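Side-chain contacts in glucose-6-phosphate isomerase like protein (Thermus thermophilus, PDB 1WIW), which probably isomerises glucose 6-phosphate or mannose 6-phosphate to fructose 6-phosphate: residues 71-74 with 75-79; 127-130 with 131-135; 231-234 with 235-239; 262-265 with 266-269. All blocks are in the same frame, centred on the assembly; numbering follows the deposited sequence.

Interaction 1: 71-74 with 75-79; sequences GYDL and GEAAG
D73 and A77 meet where strand 64-70 hands over to helix 76-83, a strand-turn-helix connection in the N-terminal SIS domain. The reversal is a type I' beta turn from D73 to E76, closed by E76 N donating to D73 O at 2.9 Å. L74 and G75 take positive phi angles at its two middle positions. G75 is at the N-cap position, and its backbone angles call for glycine, since a CB would run into the carbonyl oxygen of L74.

The tight part is the carboxylate of D73. With CG held between the backbone N and the carbonyl carbon (chi1 68°), OD1 swings over the start of the helix and accepts the N-H of A77 at 2.7 Å, approached from above the carboxylate plane. The methyl of A77 tucks in alongside, its CB 3.1 Å from the same OD1. This grip ties the turn to a backbone N-H of the first helical turn.

The other side is looser. E76 extends its chain in the exposed part of the contact and leans on Y44, while its CB alone comes near D73, 3.3 Å from the carbonyl O. L74 turns its end away from the helix, packing on T290 and on E226 of the second subunit. A water bridges the turn and the helix: it donates to D73 OD1 at 2.8 Å and accepts from A78 N at 3.1 Å.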
ATOM      1  N   GLY B  71      14.041   6.329  -9.213  1.00 11.51           N
ATOM      2  CA  GLY B  71      14.216   4.941  -9.608  1.00 12.11           C
ATOM      3  C   GLY B  71      12.999   4.052  -9.808  1.00 14.51           C
ATOM      4  O   GLY B  71      11.882   4.373  -9.392  1.00 12.18           O
ATOM      5  N   TYR B  72      13.242   2.930 -10.487  1.00 13.99           N
ATOM      6  CA  TYR B  72      12.243   1.897 -10.750  1.00 16.07           C
ATOM      7  C   TYR B  72      11.021   2.265 -11.584  1.00 15.80           C
ATOM      8  O   TYR B  72      10.042   1.527 -11.581  1.00 18.34           O
ATOM      9  CB  TYR B  72      11.758   1.311  -9.418  1.00 15.58           C
ATOM     10  CG  TYR B  72      12.853   1.109  -8.393  1.00 14.71           C
ATOM     11  CD1 TYR B  72      13.942   0.277  -8.656  1.00 13.62           C
ATOM     12  CD2 TYR B  72      12.797   1.752  -7.153  1.00 14.70           C
ATOM     13  CE1 TYR B  72      14.945   0.091  -7.711  1.00 15.97           C
ATOM     14  CE2 TYR B  72      13.799   1.573  -6.199  1.00 12.41           C
ATOM     15  CZ  TYR B  72      14.867   0.745  -6.484  1.00 15.93           C
ATOM     16  OH  TYR B  72      15.860   0.577  -5.552  1.00 16.95           O
ATOM     17  N   ASP B  73      11.067   3.374 -12.314  1.00 16.48           N
ATOM     18  CA  ASP B  73       9.912   3.788 -13.112  1.00 17.50           C
ATOM     19  C   ASP B  73       9.815   3.122 -14.484  1.00 18.86           C
ATOM     20  O   ASP B  73       8.879   3.390 -15.237  1.00 18.92           O
ATOM     21  CB  ASP B  73       9.924   5.302 -13.295  1.00 18.25           C
ATOM     22  CG  ASP B  73      11.066   5.765 -14.164  1.00 19.63           C
ATOM     23  OD1 ASP B  73      10.830   6.078 -15.353  1.00 20.99           O
ATOM     24  OD2 ASP B  73      12.202   5.801 -13.659  1.00 20.42           O
ATOM     25  N   LEU B  74      10.783   2.272 -14.808  1.00 18.74           N
ATOM     26  CA  LEU B  74      10.807   1.560 -16.087  1.00 22.13           C
ATOM     27  C   LEU B  74      10.479   2.418 -17.303  1.00 23.32           C
ATOM     28  O   LEU B  74       9.663   2.030 -18.141  1.00 23.16           O
ATOM     29  CB  LEU B  74       9.853   0.361 -16.053  1.00 24.28           C
ATOM     30  CG  LEU B  74      10.328  -0.920 -15.359  1.00 27.50           C
ATOM     31  CD1 LEU B  74       9.179  -1.907 -15.286  1.00 30.27           C
ATOM     32  CD2 LEU B  74      11.491  -1.536 -16.120  1.00 27.09           C
ATOM     33  N   GLY B  75      11.111   3.581 -17.395  1.00 23.79           N
ATOM     34  CA  GLY B  75      10.887   4.451 -18.536  1.00 26.93           C
ATOM     35  C   GLY B  75       9.728   5.424 -18.465  1.00 28.15           C
ATOM     36  O   GLY B  75       9.699   6.395 -19.219  1.00 28.42           O
ATOM     37  N   GLU B  76       8.774   5.187 -17.569  1.00 29.34           N
ATOM     38  CA  GLU B  76       7.626   6.080 -17.458  1.00 31.60           C
ATOM     39  C   GLU B  76       8.013   7.546 -17.280  1.00 31.99           C
ATOM     40  O   GLU B  76       7.449   8.425 -17.934  1.00 33.00           O
ATOM     41  CB  GLU B  76       6.719   5.650 -16.300  1.00 34.40           C
ATOM     42  CG  GLU B  76       5.518   6.564 -16.110  1.00 37.60           C
ATOM     43  CD  GLU B  76       4.486   5.995 -15.160  1.00 40.43           C
ATOM     44  OE1 GLU B  76       4.808   5.781 -13.974  1.00 42.47           O
ATOM     45  OE2 GLU B  76       3.343   5.760 -15.606  1.00 43.57           O
ATOM     46  N   ALA B  77       8.972   7.811 -16.398  1.00 31.27           N
ATOM     47  CA  ALA B  77       9.420   9.178 -16.136  1.00 30.24           C
ATOM     48  C   ALA B  77       9.640   9.966 -17.421  1.00 30.16           C
ATOM     49  O   ALA B  77       9.155  11.088 -17.559  1.00 30.29           O
ATOM     50  CB  ALA B  77      10.702   9.159 -15.315  1.00 28.82           C
ATOM     51  N   ALA B  78      10.375   9.376 -18.358  1.00 30.04           N
ATOM     52  CA  ALA B  78      10.659  10.032 -19.626  1.00 30.50           C
ATOM     53  C   ALA B  78       9.368  10.323 -20.375  1.00 31.64           C
ATOM     54  O   ALA B  78       9.240  11.353 -21.036  1.00 32.09           O
ATOM     55  CB  ALA B  78      11.568   9.158 -20.472  1.00 30.46           C
ATOM     56  N   GLY B  79       8.414   9.407 -20.267  1.00 33.31           N
ATOM     57  CA  GLY B  79       7.142   9.589 -20.939  1.00 34.94           C
ATOM     58  C   GLY B  79       6.443  10.836 -20.441  1.00 36.34           C
ATOM     59  O   GLY B  79       6.106  11.723 -21.227  1.00 36.58           O
TER
HETATM   60  O   HOH W   1      12.410   7.342 -17.240  1.00 25.12           O

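Interaction 2: 127-130 with 131-135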
ATOM      1  N   VAL B 127       8.239  25.478   6.966  1.00 14.82           N
ATOM      2  CA  VAL B 127       7.765  24.117   7.164  1.00 15.45           C
ATOM      3  C   VAL B 127       8.993  23.220   7.303  1.00 13.32           C
ATOM      4  O   VAL B 127       9.049  22.360   8.182  1.00 12.62           O
ATOM      5  CB  VAL B 127       6.930  23.627   5.969  1.00 18.33           C
ATOM      6  CG1 VAL B 127       6.501  22.188   6.194  1.00 19.98           C
ATOM      7  CG2 VAL B 127       5.713  24.512   5.792  1.00 20.81           C
ATOM      8  N   LEU B 128       9.970  23.426   6.424  1.00 13.38           N
ATOM      9  CA  LEU B 128      11.206  22.647   6.457  1.00 12.32           C
ATOM     10  C   LEU B 128      11.894  22.818   7.806  1.00 10.84           C
ATOM     11  O   LEU B 128      12.419  21.861   8.370  1.00 10.82           O
ATOM     12  CB  LEU B 128      12.155  23.090   5.337  1.00 10.92           C
ATOM     13  CG  LEU B 128      13.559  22.471   5.360  1.00 12.51           C
ATOM     14  CD1 LEU B 128      13.467  20.951   5.181  1.00 13.48           C
ATOM     15  CD2 LEU B 128      14.406  23.089   4.254  1.00 11.11           C
ATOM     16  N   ARG B 129      11.896  24.039   8.329  1.00 10.67           N
ATOM     17  CA  ARG B 129      12.524  24.270   9.620  1.00 12.73           C
ATOM     18  C   ARG B 129      11.879  23.418  10.714  1.00  9.76           C
ATOM     19  O   ARG B 129      12.578  22.888  11.571  1.00  7.39           O
ATOM     20  CB  ARG B 129      12.462  25.753  10.014  1.00 18.53           C
ATOM     21  CG  ARG B 129      13.008  26.013  11.417  1.00 25.29           C
ATOM     22  CD  ARG B 129      13.158  27.498  11.732  1.00 32.23           C
ATOM     23  NE  ARG B 129      14.506  27.984  11.450  1.00 38.46           N
ATOM     24  CZ  ARG B 129      15.603  27.574  12.087  1.00 41.23           C
ATOM     25  NH1 ARG B 129      15.516  26.665  13.052  1.00 42.57           N
ATOM     26  NH2 ARG B 129      16.790  28.070  11.757  1.00 39.72           N
ATOM     27  N   SER B 130      10.553  23.272  10.682  1.00  8.55           N
ATOM     28  CA  SER B 130       9.870  22.469  11.700  1.00  9.96           C
ATOM     29  C   SER B 130      10.247  20.987  11.556  1.00 10.42           C
ATOM     30  O   SER B 130      10.327  20.256  12.545  1.00  9.05           O
ATOM     31  CB  SER B 130       8.347  22.638  11.603  1.00  9.55           C
ATOM     32  OG  SER B 130       7.817  21.998  10.454  1.00 11.15           O
ATOM     33  N   VAL B 131      10.473  20.548  10.322  1.00 10.45           N
ATOM     34  CA  VAL B 131      10.870  19.162  10.070  1.00  9.09           C
ATOM     35  C   VAL B 131      12.278  18.931  10.632  1.00  8.48           C
ATOM     36  O   VAL B 131      12.520  17.977  11.365  1.00  6.58           O
ATOM     37  CB  VAL B 131      10.884  18.857   8.559  1.00  9.34           C
ATOM     38  CG1 VAL B 131      11.631  17.546   8.292  1.00  5.96           C
ATOM     39  CG2 VAL B 131       9.458  18.772   8.036  1.00  9.10           C
ATOM     40  N   ASP B 132      13.205  19.812  10.268  1.00 10.40           N
ATOM     41  CA  ASP B 132      14.582  19.714  10.749  1.00 10.21           C
ATOM     42  C   ASP B 132      14.637  19.771  12.276  1.00  9.93           C
ATOM     43  O   ASP B 132      15.392  19.034  12.909  1.00 10.05           O
ATOM     44  CB  ASP B 132      15.424  20.854  10.166  1.00 11.95           C
ATOM     45  CG  ASP B 132      15.708  20.676   8.683  1.00 12.90           C
ATOM     46  OD1 ASP B 132      16.290  21.598   8.073  1.00 13.55           O
ATOM     47  OD2 ASP B 132      15.360  19.616   8.129  1.00 12.11           O
ATOM     48  N   GLU B 133      13.845  20.658  12.868  1.00 10.28           N
ATOM     49  CA  GLU B 133      13.824  20.791  14.325  1.00 11.43           C
ATOM     50  C   GLU B 133      13.385  19.485  14.980  1.00  9.03           C
ATOM     51  O   GLU B 133      13.967  19.049  15.970  1.00  7.99           O
ATOM     52  CB  GLU B 133      12.886  21.931  14.736  1.00 14.36           C
ATOM     53  CG  GLU B 133      13.466  23.311  14.460  1.00 22.37           C
ATOM     54  CD  GLU B 133      12.446  24.427  14.589  1.00 27.36           C
ATOM     55  OE1 GLU B 133      12.863  25.605  14.617  1.00 30.08           O
ATOM     56  OE2 GLU B 133      11.230  24.134  14.650  1.00 27.55           O
ATOM     57  N   ALA B 134      12.358  18.865  14.412  1.00  9.48           N
ATOM     58  CA  ALA B 134      11.836  17.604  14.924  1.00 10.20           C
ATOM     59  C   ALA B 134      12.873  16.484  14.796  1.00 10.23           C
ATOM     60  O   ALA B 134      13.064  15.692  15.721  1.00  9.92           O
ATOM     61  CB  ALA B 134      10.564  17.234  14.174  1.00  8.04           C
ATOM     62  N   LEU B 135      13.546  16.417  13.652  1.00  8.76           N
ATOM     63  CA  LEU B 135      14.552  15.382  13.455  1.00  8.83           C
ATOM     64  C   LEU B 135      15.762  15.594  14.355  1.00  9.87           C
ATOM     65  O   LEU B 135      16.345  14.628  14.838  1.00  9.91           O
ATOM     66  CB  LEU B 135      14.984  15.314  11.985  1.00  6.78           C
ATOM     67  CG  LEU B 135      14.201  14.296  11.133  1.00  9.21           C
ATOM     68  CD1 LEU B 135      12.712  14.598  11.177  1.00  7.08           C
ATOM     69  CD2 LEU B 135      14.708  14.333   9.690  1.00 10.29           C
TER
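V131, D132, E133 and A134 each send their backbone N-H four residues back, to the carbonyls of V127, L128, R129 and S130, giving one unbroken alpha-helical stretch in the middle of helix 125-139.

On the exposed flank R129 pairs with E133 in an i, i+4 salt bridge. R129 NH1 donates to E133 OE1 at 3.3 Å, so the bond is long, though fairly straight at 160°. E133 OE1 lies at the edge of the guanidinium, in its plane, and takes NH1 on its anti side; the two flat groups stand 51° apart. The bend at chi3 of R129 brings the guanidinium round, and E133 OE1 also sits 3.2 Å from R129 CG, so the acid lies against the aliphatic stem as well as the charged end.

S130 turns inward on its own helix. Its OG, placed between the backbone N and the carbonyl carbon (chi1 71°), donates to V127 O at 2.6 Å on a lone pair in the carbonyl plane, so that carbonyl serves both this hydroxyl and V131 N. The same OG also bonds N250.

On another face of the helix, L128 CD1 lies 3.7 Å from D132 OD2, a plain van der Waals touch; that oxygen is hydrogen-bonded to the Y112 hydroxyl. L128 packs among L119 and L120 of helix 110-121, and V127 and V131 lean on L252 of helix 251-272, so the segment packs against both helices.

Interaction 3: 231-234 with 235-239; sequences KEIL and ESRVD
L234 and E235 carry most of this contact, with I233 beside them. The carbonyl of L234 is gripped twice: V238 N comes in nearly along the C=O axis at 3.0 Å, and R237 N reaches it at 2.9 Å from well above the carbonyl plane. The side chain of L234 packs on A218 and L220 of strand 216-221, and its CD2 meets V238 CG1 at 4.1 Å. E235 N donates to K231 O at 2.9 Å, and the CB of E235 rests on the same oxygen. The ammonium of K231 is drawn away, to a salt bridge with E243.

Here helix 225-234 leads toward strand 240-244 in a beta-alpha-beta unit, beside strand 216-221 in the C-terminal SIS domain. I233 has its carbonyl taken by a side chain: R237, extended from CG to NE, curls back and puts NH1 2.6 Å from I233 O, with the oxygen in the guanidinium plane at its edge. R237 NH1 is also 3.6 Å from I233 CG2. A leucine at R237 would probably leave the I233 carbonyl without this donor. I233 packs on F202 and L203 of helix 198-204.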
ATOM      1  N   LYS B 231      -5.525   0.216  18.704  1.00 16.25           N
ATOM      2  CA  LYS B 231      -4.922  -0.399  19.878  1.00 16.95           C
ATOM      3  C   LYS B 231      -5.896  -1.336  20.583  1.00 16.69           C
ATOM      4  O   LYS B 231      -5.537  -2.463  20.934  1.00 17.43           O
ATOM      5  CB  LYS B 231      -4.436   0.675  20.856  1.00 17.05           C
ATOM      6  CG  LYS B 231      -3.848   0.121  22.149  1.00 18.98           C
ATOM      7  CD  LYS B 231      -3.325   1.240  23.028  1.00 22.29           C
ATOM      8  CE  LYS B 231      -2.689   0.708  24.305  1.00 25.40           C
ATOM      9  NZ  LYS B 231      -2.144   1.820  25.140  1.00 28.42           N
ATOM     10  N   GLU B 232      -7.128  -0.880  20.786  1.00 16.88           N
ATOM     11  CA  GLU B 232      -8.126  -1.711  21.457  1.00 19.02           C
ATOM     12  C   GLU B 232      -8.369  -3.018  20.700  1.00 17.77           C
ATOM     13  O   GLU B 232      -8.585  -4.067  21.304  1.00 19.08           O
ATOM     14  CB  GLU B 232      -9.447  -0.950  21.612  1.00 22.88           C
ATOM     15  CG  GLU B 232     -10.539  -1.763  22.306  1.00 30.14           C
ATOM     16  CD  GLU B 232     -11.771  -0.938  22.649  1.00 35.26           C
ATOM     17  OE1 GLU B 232     -11.669  -0.038  23.515  1.00 37.61           O
ATOM     18  OE2 GLU B 232     -12.840  -1.189  22.049  1.00 38.08           O
ATOM     19  N   ILE B 233      -8.317  -2.959  19.376  1.00 16.82           N
ATOM     20  CA  ILE B 233      -8.535  -4.148  18.562  1.00 16.63           C
ATOM     21  C   ILE B 233      -7.326  -5.093  18.539  1.00 16.34           C
ATOM     22  O   ILE B 233      -7.454  -6.289  18.807  1.00 13.51           O
ATOM     23  CB  ILE B 233      -8.902  -3.751  17.110  1.00 17.92           C
ATOM     24  CG1 ILE B 233     -10.264  -3.049  17.104  1.00 18.76           C
ATOM     25  CG2 ILE B 233      -8.915  -4.986  16.208  1.00 18.70           C
ATOM     26  CD1 ILE B 233     -10.647  -2.433  15.775  1.00 20.54           C
ATOM     27  N   LEU B 234      -6.153  -4.545  18.238  1.00 15.23           N
ATOM     28  CA  LEU B 234      -4.928  -5.340  18.143  1.00 16.47           C
ATOM     29  C   LEU B 234      -4.387  -5.885  19.460  1.00 17.71           C
ATOM     30  O   LEU B 234      -3.713  -6.913  19.484  1.00 16.65           O
ATOM     31  CB  LEU B 234      -3.835  -4.514  17.462  1.00 16.50           C
ATOM     32  CG  LEU B 234      -4.142  -4.023  16.047  1.00 16.44           C
ATOM     33  CD1 LEU B 234      -3.044  -3.092  15.571  1.00 18.29           C
ATOM     34  CD2 LEU B 234      -4.265  -5.210  15.120  1.00 17.23           C
ATOM     35  N   GLU B 235      -4.683  -5.193  20.551  1.00 19.06           N
ATOM     36  CA  GLU B 235      -4.197  -5.582  21.868  1.00 23.59           C
ATOM     37  C   GLU B 235      -4.306  -7.085  22.146  1.00 23.72           C
ATOM     38  O   GLU B 235      -3.334  -7.731  22.540  1.00 21.64           O
ATOM     39  CB  GLU B 235      -4.953  -4.791  22.937  1.00 26.62           C
ATOM     40  CG  GLU B 235      -4.144  -4.503  24.182  1.00 33.50           C
ATOM     41  CD  GLU B 235      -4.892  -3.628  25.169  1.00 36.61           C
ATOM     42  OE1 GLU B 235      -5.239  -2.482  24.806  1.00 38.78           O
ATOM     43  OE2 GLU B 235      -5.138  -4.086  26.305  1.00 40.55           O
ATOM     44  N   SER B 236      -5.492  -7.638  21.926  1.00 24.23           N
ATOM     45  CA  SER B 236      -5.742  -9.055  22.165  1.00 25.73           C
ATOM     46  C   SER B 236      -5.404  -9.957  20.983  1.00 25.95           C
ATOM     47  O   SER B 236      -5.374 -11.183  21.123  1.00 26.36           O
ATOM     48  CB  SER B 236      -7.216  -9.250  22.513  1.00 26.44           C
ATOM     49  OG  SER B 236      -8.033  -8.721  21.478  1.00 26.36           O
ATOM     50  N   ARG B 237      -5.140  -9.361  19.825  1.00 24.35           N
ATOM     51  CA  ARG B 237      -4.869 -10.149  18.630  1.00 23.96           C
ATOM     52  C   ARG B 237      -3.423 -10.332  18.172  1.00 24.09           C
ATOM     53  O   ARG B 237      -3.148 -11.226  17.375  1.00 25.58           O
ATOM     54  CB  ARG B 237      -5.716  -9.601  17.476  1.00 22.67           C
ATOM     55  CG  ARG B 237      -7.223  -9.654  17.751  1.00 22.39           C
ATOM     56  CD  ARG B 237      -8.034  -9.075  16.595  1.00 22.93           C
ATOM     57  NE  ARG B 237      -9.475  -9.253  16.774  1.00 22.81           N
ATOM     58  CZ  ARG B 237     -10.220  -8.587  17.654  1.00 22.05           C
ATOM     59  NH1 ARG B 237      -9.676  -7.680  18.455  1.00 19.03           N
ATOM     60  NH2 ARG B 237     -11.520  -8.829  17.731  1.00 21.58           N
ATOM     61  N   VAL B 238      -2.495  -9.512  18.655  1.00 24.14           N
ATOM     62  CA  VAL B 238      -1.109  -9.669  18.224  1.00 22.75           C
ATOM     63  C   VAL B 238      -0.155 -10.029  19.357  1.00 22.66           C
ATOM     64  O   VAL B 238      -0.441  -9.787  20.528  1.00 22.66           O
ATOM     65  CB  VAL B 238      -0.585  -8.396  17.508  1.00 22.00           C
ATOM     66  CG1 VAL B 238      -1.548  -8.003  16.388  1.00 21.94           C
ATOM     67  CG2 VAL B 238      -0.410  -7.266  18.499  1.00 19.31           C
ATOM     68  N   ASP B 239       0.985 -10.602  18.982  1.00 22.50           N
ATOM     69  CA  ASP B 239       2.008 -11.028  19.932  1.00 23.31           C
ATOM     70  C   ASP B 239       2.592  -9.860  20.730  1.00 22.70           C
ATOM     71  O   ASP B 239       2.795  -9.971  21.939  1.00 26.50           O
ATOM     72  CB  ASP B 239       3.129 -11.753  19.181  1.00 23.49           C
ATOM     73  CG  ASP B 239       4.076 -12.489  20.111  1.00 25.75           C
ATOM     74  OD1 ASP B 239       5.305 -12.296  19.986  1.00 23.72           O
ATOM     75  OD2 ASP B 239       3.594 -13.265  20.961  1.00 25.38           O
TER

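Interaction 4: 262-265 with 266-269; sequences MAWT and AYYL
W264, Y267 and Y268 form an aromatic cluster on the buried C-terminal half of helix 251-272, built from i, i+3 and i, i+4 neighbours. The two tyrosines meet the indole in different ways. Y267 receives the edge of W264 toward its face, an offset edge-to-face pair with planes 81° apart and centroids 5.6 Å from each other; the nearest ring atoms are W264 CZ3 and Y267 CD2, 4.0 Å apart.

Y268 lies at only 23° to the indole, but the rings are slid apart and barely overlap. What touches is its outer end: Y268 CE1 is 3.6 Å from W264 CE3, and the phenol OH is 3.4 Å from W264 CZ3. CG of Y268 stands opposite the carbonyl carbon (chi1 -71°), which lays the ring back along the helix, so CD1 grazes W264 O at 3.1 Å while that oxygen accepts the N-H of Y268 at 3.0 Å. The tyrosines also touch each other, Y267 CD2 sitting 3.8 Å above the Y268 ring, toward its rim.

Both phenols are hydrogen-bonded beyond the cluster, Y267 OH to D13 and Y268 OH to the carbonyl of L142. A phenylalanine at Y268 would probably leave the L142 carbonyl without this hydroxyl and open a gap beside W264 CZ3.

Around the cluster, W264 and Y267 press on L21 of helix 17-23, Y268 lies against A153 and A157 of helix 152-160, and a neighbouring face of the helix, through T265 and L269, packs on F183 of helix 174-185.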
HETATM    1  N   MSE B 262      12.093   5.521  12.594  1.00  5.61           N
HETATM    2  CA  MSE B 262      11.999   4.174  12.038  1.00  7.37           C
HETATM    3  C   MSE B 262      13.249   3.832  11.221  1.00  5.60           C
HETATM    4  O   MSE B 262      13.642   2.672  11.141  1.00  5.88           O
HETATM    5  CB  MSE B 262      10.745   4.030  11.173  1.00  5.67           C
HETATM    6  CG  MSE B 262       9.452   4.072  11.978  1.00 11.03           C
HETATM    7 SE   MSE B 262       9.326   2.654  13.328  1.00 14.79          SE
HETATM    8  CE  MSE B 262       7.595   1.996  12.866  1.00 23.26           C
ATOM      9  N   ALA B 263      13.875   4.835  10.611  1.00  4.62           N
ATOM     10  CA  ALA B 263      15.093   4.576   9.842  1.00  5.80           C
ATOM     11  C   ALA B 263      16.145   4.093  10.836  1.00  6.22           C
ATOM     12  O   ALA B 263      16.853   3.121  10.585  1.00  6.27           O
ATOM     13  CB  ALA B 263      15.570   5.844   9.137  1.00  4.88           C
ATOM     14  N   TRP B 264      16.236   4.782  11.970  1.00  7.14           N
ATOM     15  CA  TRP B 264      17.174   4.403  13.019  1.00  7.15           C
ATOM     16  C   TRP B 264      16.826   3.022  13.573  1.00  8.16           C
ATOM     17  O   TRP B 264      17.709   2.214  13.854  1.00  7.36           O
ATOM     18  CB  TRP B 264      17.139   5.424  14.164  1.00  7.94           C
ATOM     19  CG  TRP B 264      18.152   6.530  14.031  1.00  6.72           C
ATOM     20  CD1 TRP B 264      17.902   7.847  13.790  1.00  8.07           C
ATOM     21  CD2 TRP B 264      19.576   6.407  14.158  1.00  6.93           C
ATOM     22  NE1 TRP B 264      19.082   8.560  13.761  1.00  8.30           N
ATOM     23  CE2 TRP B 264      20.124   7.699  13.983  1.00  6.60           C
ATOM     24  CE3 TRP B 264      20.442   5.330  14.403  1.00  6.45           C
ATOM     25  CZ2 TRP B 264      21.503   7.946  14.045  1.00  8.29           C
ATOM     26  CZ3 TRP B 264      21.819   5.576  14.466  1.00  6.81           C
ATOM     27  CH2 TRP B 264      22.332   6.874  14.287  1.00  7.67           C
ATOM     28  N   THR B 265      15.532   2.754  13.733  1.00  5.59           N
ATOM     29  CA  THR B 265      15.089   1.472  14.264  1.00  5.50           C
ATOM     30  C   THR B 265      15.503   0.356  13.301  1.00  5.75           C
ATOM     31  O   THR B 265      16.044  -0.666  13.721  1.00  5.31           O
ATOM     32  CB  THR B 265      13.556   1.465  14.462  1.00  6.42           C
ATOM     33  OG1 THR B 265      13.197   2.489  15.402  1.00  6.12           O
ATOM     34  CG2 THR B 265      13.081   0.111  14.981  1.00  4.87           C
ATOM     35  N   ALA B 266      15.256   0.572  12.012  1.00  3.84           N
ATOM     36  CA  ALA B 266      15.615  -0.397  10.984  1.00  5.92           C
ATOM     37  C   ALA B 266      17.127  -0.623  11.000  1.00  5.30           C
ATOM     38  O   ALA B 266      17.593  -1.739  10.788  1.00  6.32           O
ATOM     39  CB  ALA B 266      15.173   0.110   9.615  1.00  2.03           C
ATOM     40  N   TYR B 267      17.881   0.447  11.250  1.00  6.75           N
ATOM     41  CA  TYR B 267      19.344   0.380  11.312  1.00  5.46           C
ATOM     42  C   TYR B 267      19.776  -0.597  12.404  1.00  8.27           C
ATOM     43  O   TYR B 267      20.590  -1.500  12.168  1.00  6.24           O
ATOM     44  CB  TYR B 267      19.924   1.767  11.619  1.00  7.41           C
ATOM     45  CG  TYR B 267      21.423   1.782  11.881  1.00  7.00           C
ATOM     46  CD1 TYR B 267      22.344   1.748  10.830  1.00  4.87           C
ATOM     47  CD2 TYR B 267      21.916   1.783  13.185  1.00  6.63           C
ATOM     48  CE1 TYR B 267      23.728   1.713  11.076  1.00  6.04           C
ATOM     49  CE2 TYR B 267      23.293   1.746  13.441  1.00  8.04           C
ATOM     50  CZ  TYR B 267      24.191   1.707  12.387  1.00  8.75           C
ATOM     51  OH  TYR B 267      25.545   1.635  12.654  1.00  8.79           O
ATOM     52  N   TYR B 268      19.236  -0.397  13.605  1.00  7.05           N
ATOM     53  CA  TYR B 268      19.549  -1.257  14.742  1.00  7.17           C
ATOM     54  C   TYR B 268      19.056  -2.691  14.546  1.00  8.26           C
ATOM     55  O   TYR B 268      19.711  -3.635  14.986  1.00  9.51           O
ATOM     56  CB  TYR B 268      18.966  -0.665  16.032  1.00  8.20           C
ATOM     57  CG  TYR B 268      19.693   0.584  16.485  1.00  9.77           C
ATOM     58  CD1 TYR B 268      19.012   1.792  16.666  1.00  7.81           C
ATOM     59  CD2 TYR B 268      21.079   0.567  16.695  1.00  7.19           C
ATOM     60  CE1 TYR B 268      19.697   2.965  17.041  1.00  8.00           C
ATOM     61  CE2 TYR B 268      21.771   1.727  17.068  1.00  9.10           C
ATOM     62  CZ  TYR B 268      21.077   2.920  17.235  1.00  7.51           C
ATOM     63  OH  TYR B 268      21.767   4.071  17.558  1.00  9.77           O
ATOM     64  N   LEU B 269      17.917  -2.867  13.879  1.00  5.63           N
ATOM     65  CA  LEU B 269      17.411  -4.219  13.659  1.00  6.90           C
ATOM     66  C   LEU B 269      18.391  -4.994  12.776  1.00  7.58           C
ATOM     67  O   LEU B 269      18.666  -6.167  13.022  1.00  8.72           O
ATOM     68  CB  LEU B 269      16.021  -4.184  13.012  1.00  6.39           C
ATOM     69  CG  LEU B 269      15.373  -5.544  12.710  1.00  8.04           C
ATOM     70  CD1 LEU B 269      15.318  -6.408  13.971  1.00  7.82           C
ATOM     71  CD2 LEU B 269      13.975  -5.324  12.169  1.00  6.56           C
TER

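Overall arrangement
All four contacts are local and follow one another along the chain, so none nests in or crosses another, and each joins residues only three to five apart. Interaction 1 turns the chain from strand 64-70 into helix 76-83 of the N-terminal domain. Interaction 2 lies along helix 125-139, interaction 3 sits where helix 225-234 leads to strand 240-244 in the C-terminal SIS domain, and interaction 4 lies deep on helix 251-272. Interactions 2 and 4 are the closest pair, about 7 Å between nearest atoms, and helix 251-272 links them: it carries interaction 4, and its earlier residues touch V127 and V131 of interaction 2. Interactions 1 and 3 lie farthest apart, about 40 Å between centres.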